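Local coordinates for conserved hypothetical protein (Staphylococcus aureus subsp. aureus, PDB 1TSJ), which is of unknown function but belongs to the 3-demethylubiquinone-9 3-methyltransferase family of the glyoxalase clan, whose fold it probably shares, at residues N14-A19 and G47-S52; L22-S25 and E31-T34; S75-V80 and P107-F112; R88-L93 and G97-P102. All blocks are in the same frame, centred on the assembly; numbering follows the deposited sequence.

Interaction 1: N14-A19 and G47-S52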
# COMPACT_ATOMS: atom_id res chain seq x y z
N ASN A 14 -10.24 7.13 -10.03
CA ASN A 14 -10.21 8.31 -9.20
C ASN A 14 -11.43 8.16 -8.40
O ASN A 14 -12.34 8.90 -8.53
CB ASN A 14 -10.22 9.50 -10.06
CG ASN A 14 -8.98 9.57 -10.90
OD1 ASN A 14 -7.85 9.83 -10.42
ND2 ASN A 14 -9.16 9.26 -12.16
N GLN A 15 -11.43 7.07 -7.64
CA GLN A 15 -12.61 6.66 -6.98
C GLN A 15 -12.36 6.24 -5.54
O GLN A 15 -13.18 5.57 -4.88
CB GLN A 15 -13.28 5.54 -7.79
CG GLN A 15 -13.65 5.86 -9.23
CD GLN A 15 -14.56 4.75 -9.76
OE1 GLN A 15 -15.80 4.86 -9.70
NE2 GLN A 15 -13.95 3.65 -10.24
N ALA A 16 -11.24 6.67 -5.02
CA ALA A 16 -10.85 6.16 -3.73
C ALA A 16 -11.70 6.77 -2.63
O ALA A 16 -12.14 6.08 -1.77
CB ALA A 16 -9.35 6.43 -3.47
N GLU A 17 -11.92 8.07 -2.65
CA GLU A 17 -12.74 8.69 -1.60
C GLU A 17 -14.16 8.10 -1.50
O GLU A 17 -14.63 7.78 -0.42
CB GLU A 17 -12.71 10.18 -1.79
CG GLU A 17 -13.41 10.91 -0.72
CD GLU A 17 -13.14 12.43 -0.73
OE1 GLU A 17 -13.23 13.16 -1.76
OE2 GLU A 17 -12.88 12.95 0.36
N GLU A 18 -14.78 7.87 -2.62
CA GLU A 18 -16.02 7.11 -2.67
C GLU A 18 -15.93 5.63 -2.19
O GLU A 18 -16.86 5.20 -1.47
CB GLU A 18 -16.60 7.08 -4.13
CG GLU A 18 -16.03 8.13 -5.16
CD GLU A 18 -16.36 7.85 -6.70
OE1 GLU A 18 -15.68 8.55 -7.66
OE2 GLU A 18 -17.29 6.91 -6.93
N ALA A 19 -14.95 4.83 -2.71
CA ALA A 19 -14.75 3.46 -2.32
C ALA A 19 -14.58 3.41 -0.84
O ALA A 19 -15.36 2.75 -0.13
CB ALA A 19 -13.53 2.93 -2.89
N GLY A 47 -7.49 16.61 -5.95
CA GLY A 47 -8.75 16.18 -5.35
C GLY A 47 -8.77 14.66 -5.25
O GLY A 47 -9.49 14.08 -4.40
N THR A 48 -7.93 14.00 -6.04
CA THR A 48 -7.69 12.59 -5.85
C THR A 48 -6.95 12.16 -4.59
O THR A 48 -6.19 12.95 -4.03
CB THR A 48 -6.95 12.07 -7.03
OG1 THR A 48 -7.84 12.18 -8.16
CG2 THR A 48 -6.77 10.51 -6.87
N VAL A 49 -7.15 10.91 -4.14
CA VAL A 49 -6.48 10.44 -2.92
C VAL A 49 -5.04 10.09 -3.23
O VAL A 49 -4.76 9.46 -4.22
CB VAL A 49 -7.24 9.28 -2.30
CG1 VAL A 49 -6.48 8.77 -1.19
CG2 VAL A 49 -8.53 9.80 -1.80
N GLN A 50 -4.15 10.56 -2.41
CA GLN A 50 -2.75 10.24 -2.52
C GLN A 50 -2.48 9.21 -1.51
O GLN A 50 -1.69 8.33 -1.68
CB GLN A 50 -1.92 11.43 -2.11
CG GLN A 50 -0.36 11.29 -2.06
CD GLN A 50 0.28 12.72 -1.74
OE1 GLN A 50 1.47 13.03 -2.16
NE2 GLN A 50 -0.52 13.64 -1.05
N HIS A 51 -3.11 9.36 -0.37
CA HIS A 51 -2.80 8.44 0.65
C HIS A 51 -4.06 8.36 1.54
O HIS A 51 -4.49 9.40 2.01
CB HIS A 51 -1.52 8.92 1.41
CG HIS A 51 -1.10 8.03 2.58
ND1 HIS A 51 -0.91 8.52 3.88
CD2 HIS A 51 -0.79 6.67 2.63
CE1 HIS A 51 -0.52 7.51 4.67
NE2 HIS A 51 -0.43 6.39 3.94
N SER A 52 -4.62 7.14 1.76
CA SER A 52 -5.68 6.88 2.76
C SER A 52 -5.31 5.67 3.58
O SER A 52 -4.86 4.70 3.09
CB SER A 52 -7.08 6.61 2.09
OG SER A 52 -8.20 6.91 2.97
O HOH W 1 -11.09 12.13 -4.05
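At the start of helix 16-26, where it packs against the sheet, Ala16 meets Val49 and Asn14 meets Thr48. Gln15 holds the N-cap position, so the contact spans the loop leading in and the first turn. Ala16 CB points at the strand residue and lies 3.7 Å from Val49 CB. Both residues are buried, and the small alanine lets the helix start come close to a branched valine. With CG1 anti to the backbone N of the valine (chi1 174°) and CG2 beside that N, Val49 CG2 lies 3.9 Å from Glu17 N.

Before the helix the contact turns polar. The Thr48 hydroxyl donates to Asn14 OD1, with OG1 and OD1 3.3 Å apart. The donor sits 37° out of the amide plane, at a C=O...donor angle of 115°, so it approaches from above the carbonyl and not along a lone pair.

Glu17 runs extended at the solvent-exposed edge of the contact. A water bridges its OE1 to Gly47 O, and Lys37 joins the same two atoms by a salt bridge to OE1 and a hydrogen bond to Gly47 O, so the carboxylate is tied to the strand-side loop twice. Gly47 has a positive phi, a conformation that suits a residue without CB. A helix laid against a sheet by small and branched apolar residues, with polar bonds at the exposed edge, fits the alpha/beta packing of the glyoxalase fold.

Interaction 2: L22-S25 and E31-T34; sequences LYTS and EIIT
Thr24 and Ile32 cross at about a right angle where the last full turn of helix 16-26 lies beside the beginning of strand 31-37. This is the helix-to-strand connection of the beta-alpha-beta-beta-beta chain order seen in the glyoxalase fold, with a short turn bringing the chain straight back along the helix. The threonine CB points at the strand, whereas the Ile32 side chain leaves its backbone across that direction, so the threonine meets the isoleucine from the flank.

The touching atom of Thr24 is OG1, which lies 3.7 Å from Ile32 CG1. Its torsion sets this up: OG1 is anti to the carbonyl carbon (chi1 -88°), while CG2 takes the position anti to the backbone N. The hydroxyl lies against Ile32 CG1 and close to the backbone that joins Glu31 to Ile32, with Glu31 C 4.0 Å from Thr24 OG1, and the contact is van der Waals packing without a hydrogen bond.

Thr24 suits the place because it is short: the CA atoms of Thr24 and Glu31 come within 5.7 Å, and a compact branched residue fits between backbones that close. Glu31 points its CB away from the helix, as befits an exposed charged residue, while its backbone pairs with Thr55. Further along, Ile33 and Thr34 both face Ile53 in a classic beta bulge, within which Thr34 OG1 makes a weak hydrogen bond of 3.1 Å to Ile33 O.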
# COMPACT_ATOMS: atom_id res chain seq x y z
N LEU A 22 -17.68 4.22 1.08
CA LEU A 22 -18.59 3.08 0.91
C LEU A 22 -18.29 1.96 1.85
O LEU A 22 -19.23 1.33 2.47
CB LEU A 22 -18.52 2.55 -0.56
CG LEU A 22 -19.42 1.31 -0.85
CD1 LEU A 22 -20.82 1.80 -0.60
CD2 LEU A 22 -19.33 0.60 -2.30
N TYR A 23 -17.03 1.63 1.98
CA TYR A 23 -16.77 0.46 2.81
C TYR A 23 -16.82 0.78 4.32
O TYR A 23 -17.24 0.02 5.18
CB TYR A 23 -15.38 -0.12 2.45
CG TYR A 23 -15.14 -0.44 1.03
CD1 TYR A 23 -13.90 -0.26 0.47
CD2 TYR A 23 -16.17 -0.91 0.21
CE1 TYR A 23 -13.73 -0.52 -0.86
CE2 TYR A 23 -15.95 -1.24 -1.15
CZ TYR A 23 -14.74 -1.02 -1.66
OH TYR A 23 -14.48 -1.30 -3.01
N THR A 24 -16.26 1.92 4.63
CA THR A 24 -16.29 2.53 5.97
C THR A 24 -17.74 2.54 6.52
O THR A 24 -18.03 2.22 7.65
CB THR A 24 -15.55 4.01 5.82
OG1 THR A 24 -14.06 3.87 5.99
CG2 THR A 24 -16.00 4.90 6.92
N SER A 25 -18.68 2.94 5.67
CA SER A 25 -20.15 3.10 5.99
C SER A 25 -20.83 1.75 6.25
O SER A 25 -21.49 1.57 7.26
CB SER A 25 -20.83 3.89 4.85
OG SER A 25 -20.21 5.16 4.74
N GLU A 31 -13.40 3.27 10.12
CA GLU A 31 -13.16 4.67 10.24
C GLU A 31 -12.07 5.12 9.28
O GLU A 31 -11.08 4.47 9.09
CB GLU A 31 -12.70 4.92 11.63
CG GLU A 31 -12.51 6.40 11.84
CD GLU A 31 -11.96 6.79 13.21
OE1 GLU A 31 -11.54 5.89 13.92
OE2 GLU A 31 -11.92 8.01 13.55
N ILE A 32 -12.23 6.28 8.66
CA ILE A 32 -11.17 6.83 7.91
C ILE A 32 -10.11 7.42 8.87
O ILE A 32 -10.40 8.39 9.57
CB ILE A 32 -11.69 7.86 6.96
CG1 ILE A 32 -12.30 7.17 5.75
CG2 ILE A 32 -10.56 8.65 6.40
CD1 ILE A 32 -13.15 8.10 4.81
N ILE A 33 -8.90 6.83 8.93
CA ILE A 33 -7.95 7.45 9.74
C ILE A 33 -7.08 8.53 9.03
O ILE A 33 -6.63 9.42 9.65
CB ILE A 33 -7.21 6.45 10.70
CG1 ILE A 33 -5.78 6.31 10.33
CG2 ILE A 33 -7.86 5.04 10.81
CD1 ILE A 33 -4.89 7.43 10.87
N THR A 34 -6.95 8.57 7.73
CA THR A 34 -5.97 9.44 7.05
C THR A 34 -6.45 9.47 5.62
O THR A 34 -6.68 8.41 5.00
CB THR A 34 -4.52 8.79 7.08
OG1 THR A 34 -3.81 9.06 8.35
CG2 THR A 34 -3.55 9.23 5.86

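Interaction 3: S75-V80 and P107-F112; sequences SLFVTV and PPYREF
Tyr109 OH reaches the edge of the Phe77 ring, near its plane, and lies 3.6 Å from Phe77 CZ. No hydrogen bond crosses between the segments, so the hydroxyl serves here as the end of a long flat side chain that approaches the phenylalanine from the opposite direction. Behind it, Tyr109 CZ is 4.2 Å from Phe77 CZ. With CG anti to the backbone N (chi1 173°), the Phe77 ring is carried out from its strand so that its far end, and not its CB, makes the contact.

Phe112 supplies a second aromatic neighbour. Its CE1 lies 4.3 Å from Phe77 CE1, and seen from Phe112 the partner sits at the ring edge, near the plane. Both phenylalanines are buried, which suits wholly apolar rings, while the tyrosine is only partly covered and can keep a polar end.

The cluster bridges strand 76-79 and strand 109-116, which do not pair directly: strand 122-127 stands between them, parallel to the first and antiparallel to the second, in the curled mixed sheet expected of the glyoxalase fold. Phe9 of strand 6-11 meets the Phe77 ring with planes about 15° apart, and Ala126 also touches Phe77, so the ring is packed from several strands.

Against one face of the tyrosine, Pro108 follows a cis peptide bond and sets its CG over the centre of the Tyr109 ring, 4.0 Å above the plane, a rigid apolar neighbour for an aromatic face. Next in the chain, Arg110 and Glu111 both face Leu127 in a classic beta bulge.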
# COMPACT_ATOMS: atom_id res chain seq x y z
N SER A 75 -2.85 -4.69 -4.51
CA SER A 75 -1.67 -5.20 -3.84
C SER A 75 -1.52 -5.41 -2.34
O SER A 75 -2.40 -5.26 -1.54
CB SER A 75 -0.47 -4.36 -4.33
OG SER A 75 -0.34 -3.10 -3.84
N LEU A 76 -0.34 -5.89 -1.98
CA LEU A 76 0.03 -6.07 -0.56
C LEU A 76 1.16 -5.19 -0.23
O LEU A 76 2.14 -5.21 -0.84
CB LEU A 76 0.47 -7.51 -0.25
CG LEU A 76 -0.70 -8.48 -0.49
CD1 LEU A 76 -0.23 -9.86 -0.43
CD2 LEU A 76 -1.86 -8.41 0.41
N PHE A 77 0.99 -4.41 0.77
CA PHE A 77 1.84 -3.36 1.04
C PHE A 77 2.55 -3.83 2.31
O PHE A 77 2.00 -3.88 3.44
CB PHE A 77 1.07 -2.01 1.19
CG PHE A 77 1.92 -0.84 1.66
CD1 PHE A 77 2.34 0.09 0.77
CD2 PHE A 77 2.37 -0.75 2.88
CE1 PHE A 77 3.18 1.08 1.14
CE2 PHE A 77 3.12 0.32 3.27
CZ PHE A 77 3.52 1.23 2.39
N VAL A 78 3.84 -4.13 2.08
CA VAL A 78 4.70 -4.61 3.09
C VAL A 78 5.67 -3.52 3.64
O VAL A 78 6.55 -2.97 2.98
CB VAL A 78 5.42 -5.98 2.60
CG1 VAL A 78 6.20 -6.69 3.75
CG2 VAL A 78 4.46 -6.93 1.88
N THR A 79 5.42 -3.23 4.89
CA THR A 79 6.33 -2.54 5.75
C THR A 79 7.51 -3.41 6.28
O THR A 79 7.40 -4.28 7.20
CB THR A 79 5.58 -1.99 6.91
OG1 THR A 79 4.57 -1.09 6.42
CG2 THR A 79 6.51 -1.13 7.76
N VAL A 80 8.65 -3.13 5.68
CA VAL A 80 9.89 -3.85 5.85
C VAL A 80 10.61 -3.29 7.11
O VAL A 80 10.47 -2.07 7.44
CB VAL A 80 10.65 -3.78 4.50
CG1 VAL A 80 11.92 -4.44 4.64
CG2 VAL A 80 9.78 -4.56 3.37
N PRO A 107 11.46 9.37 -0.57
CA PRO A 107 10.84 9.95 0.58
C PRO A 107 9.30 9.86 0.42
O PRO A 107 8.81 9.80 -0.76
CB PRO A 107 11.42 11.37 0.60
CG PRO A 107 12.81 11.14 0.05
CD PRO A 107 12.38 10.35 -1.17
N PRO A 108 8.58 9.74 1.57
CA PRO A 108 9.14 9.40 2.99
C PRO A 108 9.68 7.96 3.39
O PRO A 108 9.69 7.55 4.62
CB PRO A 108 7.90 9.56 3.81
CG PRO A 108 6.86 8.79 2.94
CD PRO A 108 7.14 9.43 1.50
N TYR A 109 10.08 7.17 2.40
CA TYR A 109 10.62 5.88 2.69
C TYR A 109 12.14 5.93 2.55
O TYR A 109 12.68 6.61 1.68
CB TYR A 109 9.99 4.93 1.72
CG TYR A 109 8.52 4.90 1.96
CD1 TYR A 109 7.62 5.26 1.00
CD2 TYR A 109 8.04 4.46 3.15
CE1 TYR A 109 6.28 5.15 1.27
CE2 TYR A 109 6.75 4.37 3.45
CZ TYR A 109 5.86 4.72 2.55
OH TYR A 109 4.50 4.63 2.95
N ARG A 110 12.87 5.22 3.38
CA ARG A 110 14.28 5.01 3.07
C ARG A 110 14.41 4.30 1.68
O ARG A 110 15.26 4.62 0.81
CB ARG A 110 15.02 4.31 4.25
CG ARG A 110 16.51 4.09 4.01
N GLU A 111 13.53 3.37 1.41
CA GLU A 111 13.62 2.59 0.18
C GLU A 111 12.21 2.06 -0.13
O GLU A 111 11.38 1.88 0.70
CB GLU A 111 14.60 1.49 0.42
CG GLU A 111 14.99 0.65 -0.79
CD GLU A 111 16.34 -0.12 -0.50
OE1 GLU A 111 17.05 -0.62 -1.51
OE2 GLU A 111 16.68 -0.25 0.75
N PHE A 112 11.94 1.80 -1.36
CA PHE A 112 10.65 1.39 -1.72
C PHE A 112 10.82 0.60 -2.97
O PHE A 112 11.64 0.94 -3.82
CB PHE A 112 9.78 2.60 -1.98
CG PHE A 112 8.43 2.25 -2.46
CD1 PHE A 112 7.41 1.95 -1.54
CD2 PHE A 112 8.17 2.25 -3.77
CE1 PHE A 112 6.09 1.57 -1.97
CE2 PHE A 112 6.89 1.85 -4.22
CZ PHE A 112 5.83 1.47 -3.28

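Interaction 4: R88-L93 and G97-P102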
# COMPACT_ATOMS: atom_id res chain seq x y z
N ARG A 88 16.07 -9.63 0.95
CA ARG A 88 15.38 -10.91 0.94
C ARG A 88 14.00 -11.00 0.24
O ARG A 88 13.75 -11.89 -0.60
CB ARG A 88 15.19 -11.30 2.43
CG ARG A 88 16.53 -11.28 3.30
CD ARG A 88 16.45 -12.41 4.52
NE ARG A 88 17.70 -12.64 5.38
CZ ARG A 88 17.89 -12.24 6.71
NH1 ARG A 88 16.92 -11.54 7.42
NH2 ARG A 88 19.09 -12.51 7.32
N LEU A 89 13.07 -10.12 0.61
CA LEU A 89 11.74 -10.21 0.04
C LEU A 89 11.81 -9.78 -1.43
O LEU A 89 11.18 -10.43 -2.33
CB LEU A 89 10.73 -9.34 0.80
CG LEU A 89 9.84 -9.77 1.90
CD1 LEU A 89 10.65 -10.45 2.74
CD2 LEU A 89 9.36 -8.55 2.68
N PHE A 90 12.59 -8.72 -1.66
CA PHE A 90 12.72 -8.22 -3.00
C PHE A 90 13.20 -9.37 -3.91
O PHE A 90 12.54 -9.79 -4.87
CB PHE A 90 13.57 -6.91 -3.07
CG PHE A 90 13.63 -6.32 -4.46
CD1 PHE A 90 12.65 -5.52 -4.92
CD2 PHE A 90 14.66 -6.66 -5.34
CE1 PHE A 90 12.65 -5.04 -6.22
CE2 PHE A 90 14.66 -6.19 -6.62
CZ PHE A 90 13.66 -5.38 -7.06
N ASN A 91 14.36 -9.91 -3.58
CA ASN A 91 14.97 -10.94 -4.42
C ASN A 91 14.08 -12.21 -4.50
O ASN A 91 14.08 -12.83 -5.53
CB ASN A 91 16.32 -11.35 -3.80
CG ASN A 91 17.37 -10.17 -3.73
OD1 ASN A 91 17.52 -9.32 -4.62
ND2 ASN A 91 18.10 -10.16 -2.69
N GLY A 92 13.37 -12.58 -3.40
CA GLY A 92 12.45 -13.71 -3.32
C GLY A 92 11.28 -13.61 -4.25
O GLY A 92 10.96 -14.58 -4.98
N LEU A 93 10.66 -12.41 -4.29
CA LEU A 93 9.45 -12.19 -5.05
C LEU A 93 9.72 -11.83 -6.52
O LEU A 93 8.90 -12.10 -7.42
CB LEU A 93 8.69 -11.09 -4.34
CG LEU A 93 8.26 -11.40 -2.89
CD1 LEU A 93 7.63 -10.09 -2.10
CD2 LEU A 93 7.29 -12.51 -3.06
N GLY A 97 9.50 -12.63 -11.93
CA GLY A 97 8.54 -11.58 -11.74
C GLY A 97 8.78 -10.31 -12.49
O GLY A 97 9.90 -10.09 -13.09
N ALA A 98 7.75 -9.47 -12.45
CA ALA A 98 7.90 -8.12 -12.95
C ALA A 98 8.26 -7.17 -11.86
O ALA A 98 7.70 -7.19 -10.84
CB ALA A 98 6.64 -7.61 -13.69
N ILE A 99 9.21 -6.31 -12.14
CA ILE A 99 9.56 -5.19 -11.35
C ILE A 99 8.81 -4.02 -11.86
O ILE A 99 9.08 -3.58 -12.92
CB ILE A 99 10.99 -5.04 -11.41
CG1 ILE A 99 11.67 -6.17 -10.64
CG2 ILE A 99 11.39 -3.82 -10.72
CD1 ILE A 99 12.63 -6.92 -11.57
N LEU A 100 7.83 -3.53 -11.10
CA LEU A 100 7.06 -2.36 -11.45
C LEU A 100 7.82 -1.07 -11.07
O LEU A 100 7.76 -0.03 -11.71
CB LEU A 100 5.66 -2.42 -10.82
CG LEU A 100 4.99 -3.84 -10.88
CD1 LEU A 100 3.62 -4.02 -10.26
CD2 LEU A 100 4.92 -4.54 -12.31
N MSE A 101 8.57 -1.18 -10.00
CA MSE A 101 9.51 -0.21 -9.60
C MSE A 101 10.57 -0.83 -8.73
O MSE A 101 10.27 -1.60 -7.79
CB MSE A 101 8.81 0.78 -8.78
CG MSE A 101 9.76 1.76 -8.18
SE MSE A 101 8.59 2.92 -7.11
CE MSE A 101 6.83 3.22 -8.55
N PRO A 102 11.83 -0.53 -9.04
CA PRO A 102 12.97 -1.19 -8.33
C PRO A 102 13.34 -0.43 -7.14
O PRO A 102 12.71 0.54 -6.89
CB PRO A 102 14.09 -1.17 -9.29
CG PRO A 102 13.84 0.24 -10.00
CD PRO A 102 12.27 0.40 -10.10
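At the edge of the Phe90 ring lie Met101 O, near the ring plane and 4.5 Å from Phe90 CE1, and Asn91 OD1 of the same helix, in plane. Ile99 and Pro102 approach obliquely. Ala113, Val115 and Leu125 of the neighbouring strands touch the ring as well. Phe90 thus packs helix 83-94 against the curled sheet, consistent with the helix-on-sheet packing of the glyoxalase fold.

Across the contact, Phe90 CZ meets Ile99 CG1 at 4.2 Å, the two side chains crossing at about a right angle. Phe90 CG stands anti to the backbone N (chi1 -176°), which sends the ring out from the helix flank until its end reaches the strand. Pro102 CA adds a further touch, 4.4 Å from Phe90 CE1. A large flat residue suits this place, because the helix and strand backbones are well separated here: Phe90 CA and Pro102 CA are 8.8 Å apart. The branched Ile99 and compact Pro102 give its end an apolar seat at the exposed side of the strand.

Nearer the turn that joins the segments the backbones approach, and no side chain is needed. Leu93 turns its end away from the strand 98-102 side and touches Phe123 and Leu125. Gly97, which has no CB to press on the last helical turn, brings its CA to 4.4 Å from Leu93 O.

How the interactions relate
From the N terminus, helix 16-26 opens two contacts. Its later turns meet strand 31-37 in interaction 2, closing a short loop that is nested inside the longer one closed by interaction 1 at strand 49-56. The two touch where Ser52 OG probably bonds Thr34 O, since these strands are sheet neighbours. Past strand 59-64, interaction 3 opens at residues 75-80 and closes at 107-112, and interaction 4, the short return from helix 83-94 to strand 98-102, is nested within it. Those two meet through Met101 packing on Phe112 and Leu89 on Val78. Interactions 1 and 2 precede this pair in series, across the chain's centre, yet all four reach one curled sheet.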